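Local coordinates for peptidase, C14 family (Geobacter sulfurreducens PCA, PDB 3BIJ) that probably acts as a cysteine-type endopeptidase of the caspase-like C14 family, at the interface of chains A and B. Coordinates in Å, arbitrary orientation; residue numbers count along the deposited sequence, not the author numbering. Chains: chain A/B, Uncharacterized protein GSU0716.

The interface of chains A and B. Residues chain A 209, 212, 256, 258; chain B 209, 211-212, 256, 258.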
loop_
_atom_site.group_PDB
_atom_site.type_symbol
_atom_site.label_atom_id
_atom_site.label_comp_id
_atom_site.label_asym_id
_atom_site.label_seq_id
_atom_site.Cartn_x
_atom_site.Cartn_y
_atom_site.Cartn_z
ATOM N N GLN A 209 -16.941 -8.793 15.463
ATOM C CA GLN A 209 -18.261 -8.224 15.197
ATOM C C GLN A 209 -18.831 -8.879 13.936
ATOM O O GLN A 209 -18.091 -9.490 13.154
ATOM C CB GLN A 209 -18.173 -6.710 14.969
ATOM C CG GLN A 209 -17.518 -5.926 16.091
ATOM C CD GLN A 209 -18.290 -5.976 17.383
ATOM O OE1 GLN A 209 -17.703 -5.941 18.455
ATOM N NE2 GLN A 209 -19.615 -6.037 17.292
ATOM N N GLN A 212 -17.128 -8.114 10.840
ATOM C CA GLN A 212 -15.690 -8.373 10.818
ATOM C C GLN A 212 -15.403 -9.854 10.625
ATOM O O GLN A 212 -16.320 -10.660 10.506
ATOM C CB GLN A 212 -15.034 -7.886 12.112
ATOM C CG GLN A 212 -15.187 -6.399 12.362
ATOM C CD GLN A 212 -14.641 -6.005 13.704
ATOM O OE1 GLN A 212 -14.899 -6.680 14.699
ATOM N NE2 GLN A 212 -13.881 -4.909 13.749
ATOM N N THR A 256 -12.787 -6.885 16.576
ATOM C CA THR A 256 -13.178 -6.531 17.936
ATOM C C THR A 256 -14.105 -7.586 18.507
ATOM O O THR A 256 -15.205 -7.784 17.996
ATOM C CB THR A 256 -13.936 -5.177 17.990
ATOM O OG1 THR A 256 -13.192 -4.174 17.291
ATOM C CG2 THR A 256 -14.133 -4.735 19.438
ATOM N N ASN A 258 -16.906 -9.340 20.668
ATOM C CA ASN A 258 -18.168 -8.809 21.152
ATOM C C ASN A 258 -18.627 -9.390 22.488
ATOM O O ASN A 258 -18.363 -10.551 22.816
ATOM C CB ASN A 258 -19.247 -9.057 20.109
ATOM C CG ASN A 258 -20.409 -8.113 20.245
ATOM O OD1 ASN A 258 -21.553 -8.505 20.041
ATOM N ND2 ASN A 258 -20.126 -6.855 20.581
ATOM N N GLN B 209 -16.685 0.814 18.209
ATOM C CA GLN B 209 -16.241 0.027 19.351
ATOM C C GLN B 209 -15.143 0.804 20.089
ATOM O O GLN B 209 -14.554 1.739 19.536
ATOM C CB GLN B 209 -15.662 -1.322 18.899
ATOM C CG GLN B 209 -16.580 -2.171 18.037
ATOM C CD GLN B 209 -17.813 -2.626 18.769
ATOM O OE1 GLN B 209 -18.884 -2.758 18.173
ATOM N NE2 GLN B 209 -17.677 -2.872 20.069
ATOM N N ASN B 211 -12.226 0.040 20.681
ATOM C CA ASN B 211 -10.918 -0.083 20.060
ATOM C C ASN B 211 -10.946 0.494 18.658
ATOM O O ASN B 211 -10.027 0.268 17.877
ATOM C CB ASN B 211 -10.478 -1.546 19.972
ATOM C CG ASN B 211 -11.350 -2.361 19.040
ATOM O OD1 ASN B 211 -10.919 -3.386 18.518
ATOM N ND2 ASN B 211 -12.588 -1.918 18.835
ATOM N N GLN B 212 -12.002 1.226 18.326
ATOM C CA GLN B 212 -12.090 1.826 17.000
ATOM C C GLN B 212 -12.279 3.337 17.105
ATOM O O GLN B 212 -12.380 3.893 18.203
ATOM C CB GLN B 212 -13.255 1.220 16.216
ATOM C CG GLN B 212 -13.131 -0.269 15.947
ATOM C CD GLN B 212 -14.377 -0.813 15.306
ATOM O OE1 GLN B 212 -15.487 -0.454 15.704
ATOM N NE2 GLN B 212 -14.215 -1.682 14.307
ATOM N N THR B 256 -17.426 -0.236 13.674
ATOM C CA THR B 256 -18.656 -0.969 13.933
ATOM C C THR B 256 -19.438 -0.326 15.068
ATOM O O THR B 256 -18.957 -0.272 16.186
ATOM C CB THR B 256 -18.377 -2.439 14.345
ATOM O OG1 THR B 256 -17.455 -3.025 13.424
ATOM C CG2 THR B 256 -19.670 -3.256 14.329
ATOM N N ASN B 258 -21.881 0.140 18.170
ATOM C CA ASN B 258 -22.171 -0.787 19.243
ATOM C C ASN B 258 -23.576 -0.667 19.803
ATOM O O ASN B 258 -24.161 0.414 19.816
ATOM C CB ASN B 258 -21.162 -0.585 20.370
ATOM C CG ASN B 258 -21.045 -1.786 21.264
ATOM O OD1 ASN B 258 -20.907 -1.655 22.475
ATOM N ND2 ASN B 258 -21.081 -2.974 20.671
#
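A:Thr256 turns OG1 beside its own backbone N (chi1 -51°), which leaves methyl CG2 anti to that N, and B:Asn211 holds its amide between N and the carbonyl carbon (chi1 66°), pointing it at this threonine across a two-fold interface between two caspase-fold chains. Whether this pairing is the biological dimer the structure alone does not show. The hydroxyl lies in the amide plane, within bonding range of both polar atoms: A:Thr256 OG1 is 2.7 Å from B:Asn211 OD1 and 2.8 Å from B:Asn211 ND2. So bent a double bond is strained and doubtful in detail, and one of the two may dominate. Methyl CG2 of A:Thr256 packs on B:Asn211 CG at 3.7 Å and lies against CB of B:Gln209 at 3.8 Å. An alanine replacing B:Asn211 would probably leave the threonine hydroxyl without its amide partner across the interface, and its methyl less covered.

Near the symmetry axis, A:Gln209 and B:Gln209 arrive from opposite directions and lay their amides face to face, planes 16° apart. Each chain bends at chi2 to bring its amide there, and A:Gln209 OE1 rests against B:Gln209 CD at 3.3 Å.

A:Gln212 reaches out with an extended chain; its carbonyl OE1 faces back into its own chain and accepts two backbone N-H groups, from A:Gln209 N at 3.0 Å, on a lone pair, and from A:Thr256 N at 2.8 Å, tilted out of the carbonyl plane. This amide ties together the two segments that supply the contact residues, and B:Gln212 does the same in its chain. The NE2 atoms of A:Gln212 and B:Gln212 approach to 3.3 Å, their amides steeply inclined to each other.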